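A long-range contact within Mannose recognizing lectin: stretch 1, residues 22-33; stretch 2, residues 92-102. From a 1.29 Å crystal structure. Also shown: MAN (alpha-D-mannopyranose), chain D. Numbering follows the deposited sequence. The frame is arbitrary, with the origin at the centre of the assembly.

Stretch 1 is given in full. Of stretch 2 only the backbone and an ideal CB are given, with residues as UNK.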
# COMPACT_ATOMS: atom_id res chain seq x y z
N ALA A 22 1.39 -9.27 -0.92
CA ALA A 22 2.79 -9.77 -0.80
C ALA A 22 3.70 -9.11 -1.82
O ALA A 22 3.23 -8.71 -2.90
CB ALA A 22 2.85 -11.28 -0.94
N LEU A 23 5.01 -9.07 -1.52
CA LEU A 23 6.02 -8.88 -2.56
C LEU A 23 6.32 -10.28 -3.12
O LEU A 23 6.24 -11.26 -2.38
CB LEU A 23 7.35 -8.33 -2.00
CG LEU A 23 7.20 -7.03 -1.19
CD1 LEU A 23 8.51 -6.50 -0.64
CD2 LEU A 23 6.54 -6.00 -2.08
N ILE A 24 6.70 -10.31 -4.39
CA ILE A 24 7.09 -11.56 -5.06
C ILE A 24 8.37 -11.32 -5.85
O ILE A 24 8.58 -10.30 -6.47
CB ILE A 24 5.93 -12.06 -5.99
CG1 ILE A 24 6.18 -13.46 -6.57
CG2 ILE A 24 5.62 -11.04 -7.09
CD1 ILE A 24 6.15 -14.54 -5.53
N SER A 25 9.32 -12.25 -5.69
CA SER A 25 10.55 -12.22 -6.50
C SER A 25 10.22 -12.38 -7.98
O SER A 25 9.21 -13.00 -8.36
CB SER A 25 11.57 -13.30 -6.06
OG SER A 25 11.06 -14.60 -6.28
N ASP A 26 11.13 -11.87 -8.82
CA ASP A 26 10.99 -12.03 -10.26
C ASP A 26 10.82 -13.49 -10.65
O ASP A 26 10.08 -13.84 -11.56
CB ASP A 26 12.15 -11.38 -11.02
CG ASP A 26 12.23 -9.88 -10.83
OD1 ASP A 26 11.18 -9.25 -10.52
OD2 ASP A 26 13.36 -9.36 -10.92
N SER A 27 11.51 -14.36 -9.92
CA SER A 27 11.49 -15.79 -10.18
C SER A 27 10.17 -16.45 -9.81
O SER A 27 9.90 -17.57 -10.24
CB SER A 27 12.58 -16.51 -9.36
OG SER A 27 12.27 -16.46 -7.98
N GLY A 28 9.37 -15.76 -8.98
CA GLY A 28 8.17 -16.39 -8.45
C GLY A 28 8.37 -17.24 -7.20
O GLY A 28 7.38 -17.73 -6.62
N ARG A 29 9.63 -17.52 -6.84
CA ARG A 29 9.93 -18.51 -5.77
C ARG A 29 9.91 -17.92 -4.38
O ARG A 29 9.64 -18.63 -3.42
CB ARG A 29 11.27 -19.22 -6.00
CG ARG A 29 11.41 -19.92 -7.35
CD ARG A 29 12.71 -20.70 -7.47
NE ARG A 29 12.86 -21.67 -6.37
CZ ARG A 29 14.01 -22.16 -5.92
NH1 ARG A 29 15.17 -21.84 -6.50
NH2 ARG A 29 13.97 -22.82 -4.78
N VAL A 30 10.11 -16.61 -4.26
CA VAL A 30 10.31 -16.01 -2.95
C VAL A 30 9.19 -14.97 -2.75
O VAL A 30 9.01 -14.13 -3.62
CB VAL A 30 11.69 -15.33 -2.84
CG1 VAL A 30 11.95 -14.88 -1.40
CG2 VAL A 30 12.82 -16.29 -3.29
N GLU A 31 8.46 -15.10 -1.64
CA GLU A 31 7.27 -14.28 -1.41
C GLU A 31 7.32 -13.77 0.02
O GLU A 31 7.41 -14.54 0.99
CB GLU A 31 6.02 -15.11 -1.67
CG GLU A 31 4.75 -14.27 -1.78
CD GLU A 31 3.56 -15.10 -2.18
OE1 GLU A 31 3.34 -16.16 -1.57
OE2 GLU A 31 2.75 -14.62 -3.01
N PHE A 32 7.08 -12.46 0.16
CA PHE A 32 7.06 -11.78 1.44
C PHE A 32 5.61 -11.35 1.68
O PHE A 32 5.08 -10.41 1.05
CB PHE A 32 7.97 -10.57 1.41
CG PHE A 32 8.02 -9.81 2.71
CD1 PHE A 32 8.35 -10.43 3.90
CD2 PHE A 32 7.62 -8.49 2.76
CE1 PHE A 32 8.43 -9.73 5.09
CE2 PHE A 32 7.68 -7.78 3.95
CZ PHE A 32 8.09 -8.41 5.10
N ARG A 33 4.97 -12.05 2.60
CA ARG A 33 3.52 -11.99 2.78
C ARG A 33 3.13 -11.33 4.08
O ARG A 33 3.75 -11.56 5.12
CB ARG A 33 3.01 -13.44 2.93
CG ARG A 33 3.36 -14.40 1.83
CD ARG A 33 3.03 -15.83 2.23
NE ARG A 33 3.36 -16.72 1.13
CZ ARG A 33 3.26 -18.04 1.13
NH1 ARG A 33 2.90 -18.69 2.25
NH2 ARG A 33 3.56 -18.71 0.01
N UNK A 92 14.16 1.33 -0.18
CA UNK A 92 13.31 0.35 -0.80
C UNK A 92 13.44 -0.94 -0.07
O UNK A 92 14.60 -1.30 0.31
CB UNK A 92 13.64 0.17 -2.28
N UNK A 93 12.39 -1.73 0.02
CA UNK A 93 12.49 -3.09 0.57
C UNK A 93 12.34 -4.03 -0.61
O UNK A 93 11.31 -3.99 -1.30
CB UNK A 93 11.44 -3.36 1.65
N UNK A 94 13.37 -4.90 -0.82
CA UNK A 94 13.37 -5.73 -2.00
C UNK A 94 13.35 -7.22 -1.64
O UNK A 94 14.20 -7.73 -0.85
CB UNK A 94 14.59 -5.41 -2.86
N UNK A 95 12.44 -7.95 -2.28
CA UNK A 95 12.28 -9.41 -2.11
C UNK A 95 13.02 -10.04 -3.29
O UNK A 95 12.52 -10.00 -4.44
CB UNK A 95 10.81 -9.84 -2.07
N UNK A 96 14.21 -10.60 -3.01
CA UNK A 96 15.13 -10.99 -4.10
C UNK A 96 15.01 -12.48 -4.47
O UNK A 96 14.58 -13.31 -3.64
CB UNK A 96 16.57 -10.68 -3.69
N UNK A 97 15.41 -12.78 -5.71
CA UNK A 97 15.46 -14.15 -6.18
C UNK A 97 16.39 -15.05 -5.34
O UNK A 97 16.08 -16.23 -5.18
CB UNK A 97 15.91 -14.16 -7.64
N UNK A 98 17.37 -14.45 -4.66
CA UNK A 98 18.30 -15.28 -3.87
C UNK A 98 17.72 -15.67 -2.52
O UNK A 98 18.35 -16.51 -1.79
CB UNK A 98 19.62 -14.54 -3.66
N UNK A 99 16.53 -15.08 -2.20
CA UNK A 99 15.84 -15.44 -0.98
C UNK A 99 15.96 -14.38 0.10
O UNK A 99 15.30 -14.45 1.15
CB UNK A 99 16.38 -16.77 -0.46
N UNK A 100 16.89 -13.47 -0.13
CA UNK A 100 17.15 -12.42 0.84
C UNK A 100 16.09 -11.31 0.69
O UNK A 100 15.71 -10.97 -0.44
CB UNK A 100 18.56 -11.86 0.66
N UNK A 101 15.69 -10.77 1.83
CA UNK A 101 14.75 -9.60 1.85
C UNK A 101 15.63 -8.49 2.43
O UNK A 101 16.17 -8.61 3.55
CB UNK A 101 13.48 -9.84 2.67
N UNK A 102 15.74 -7.39 1.68
CA UNK A 102 16.73 -6.38 1.92
C UNK A 102 16.12 -4.96 1.93
O UNK A 102 15.38 -4.61 1.00
CB UNK A 102 17.83 -6.48 0.86
C1 MAN D . 23.68 -10.86 -0.20
C2 MAN D . 22.74 -10.62 -1.38
C3 MAN D . 22.77 -9.14 -1.73
C4 MAN D . 22.41 -8.29 -0.50
C5 MAN D . 23.36 -8.62 0.65
C6 MAN D . 22.94 -7.94 1.93
O1 MAN D . 25.02 -10.64 -0.58
O2 MAN D . 21.47 -11.07 -1.01
O3 MAN D . 21.83 -8.92 -2.76
O4 MAN D . 22.48 -6.92 -0.84
O5 MAN D . 23.40 -10.03 0.90
O6 MAN D . 23.93 -8.11 2.92

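Stretch 1 is a hairpin. Its strands 22-24 and 30-33 are joined by a loop containing a type I turn from Ser 25 to Gly 28, and Leu 23, Val 30 and Phe 32 point their side chains at stretch 2.

At position 92 the ideal CB has nothing of stretch 1 within 5.5 Å, so this contact sets no preference; the residue is Asn 92.

Position 93 points toward stretch 1, its ideal CB 4.9 Å from Leu 23 CD1, with the Phe 32 ring beyond. Such a greasy setting suits Leu, Ile, Val or Met. It is Leu 93, whose CD2 lies 3.9 Å from Leu 23 CD1 and 3.7 Å from Phe 32 CE2, resting against both side chains.

Position 94 points away, and many residues would serve. It is Val 94.

Position 95 points toward the hairpin, and the room is tighter: its ideal CB is 3.8 Å from Leu 23 CB and 4.5 Å from Phe 32 CB. A small or medium apolar side chain such as Ala, Cys or Val seems apt. It is Cys 95, with chi1 in t. Its SG packs 3.7 Å from Val 30 CG1 and 4.2 Å from Phe 32 CB, while its CB lies 3.7 Å from Leu 23 CB.

Position 96 points away from the hairpin but toward the mannose side, where a polar side chain would suit. It is Gln 96, at the start of a type I turn that ends at position 99.

Position 97 points sideways, its ideal CB 4.3 Å from Ser 27 OG and 4.7 Å from Ser 25 CB. The backbone NH of Ser 27 is available nearby, so a short side chain carrying an acceptor, Asn or Asp, is attractive. It is Asn 97: its end comes nearer, and OD1 accepts a hydrogen bond from Ser 27 N at 2.9 Å, tying one turn to the other. Water 3 adds a second link, donating to Asn 97 O and hydrogen-bonded to Ser 27 OG.

Position 98 points away from stretch 1, and the sugar hydroxyls favour a polar or acidic residue. It is Asp 98; OD2 accepts from MAN O2 at 2.6 Å, while OD1 accepts from the backbone N of position 100.

Position 99 has phi/psi of 105/-14, where a CB would jam against the preceding carbonyl O. That alone calls for glycine, and Gly 99 it is, with Val 30 CG2 resting 3.9 Å from its CA.

Position 100 points away, again toward the mannose, so a polar donor fits. Asn 100 ND2 donates to MAN O2 at 3.0 Å, in keeping with a mannose-recognizing lectin.

Position 101 points toward stretch 1 again, its ideal CB 5.3 Å from Phe 32 CD1; a branched aliphatic could reach the ring. Leu 101 does: CD2 sits over one face, 3.6 Å from the Phe 32 ring centroid, a CH-pi contact.

Position 102 is out of reach of stretch 1; it is Val 102.

Stretch 2 92-102: NLVCQNDGNLV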
# COMPACT_ATOMS: atom_id res chain seq x y z
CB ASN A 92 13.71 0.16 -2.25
CG ASN A 92 13.25 1.30 -3.13
OD1 ASN A 92 12.11 1.33 -3.57
ND2 ASN A 92 14.16 2.22 -3.41
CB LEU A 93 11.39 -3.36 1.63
CG LEU A 93 11.23 -4.78 2.18
CD1 LEU A 93 12.30 -4.96 3.22
CD2 LEU A 93 9.85 -5.06 2.78
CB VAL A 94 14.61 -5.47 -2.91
CG1 VAL A 94 14.52 -6.28 -4.18
CG2 VAL A 94 14.69 -3.99 -3.28
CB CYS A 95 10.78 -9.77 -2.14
SG CYS A 95 10.41 -11.52 -1.85
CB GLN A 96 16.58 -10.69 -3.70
CG GLN A 96 16.85 -9.21 -3.50
CD GLN A 96 18.26 -8.84 -3.10
OE1 GLN A 96 19.09 -9.72 -2.71
NE2 GLN A 96 18.66 -7.64 -3.41
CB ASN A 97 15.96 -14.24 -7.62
CG ASN A 97 15.01 -13.65 -8.63
OD1 ASN A 97 13.81 -13.48 -8.39
ND2 ASN A 97 15.55 -13.35 -9.80
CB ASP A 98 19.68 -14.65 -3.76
CG ASP A 98 19.74 -13.39 -2.93
OD1 ASP A 98 18.69 -12.88 -2.44
OD2 ASP A 98 20.87 -12.81 -2.91
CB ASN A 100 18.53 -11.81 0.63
CG ASN A 100 19.26 -11.53 1.92
OD1 ASN A 100 18.72 -11.72 3.02
ND2 ASN A 100 20.51 -11.07 1.80
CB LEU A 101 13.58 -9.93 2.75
CG LEU A 101 12.55 -8.78 2.85
CD1 LEU A 101 11.72 -8.65 1.57
CD2 LEU A 101 11.67 -9.01 4.06
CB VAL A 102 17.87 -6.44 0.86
CG1 VAL A 102 19.02 -5.52 1.25
CG2 VAL A 102 18.40 -7.86 0.65
O HOH W 1 13.14 -10.28 -7.41
O HOH W 2 15.29 -10.95 -11.89
O HOH W 3 14.33 -17.52 -6.74
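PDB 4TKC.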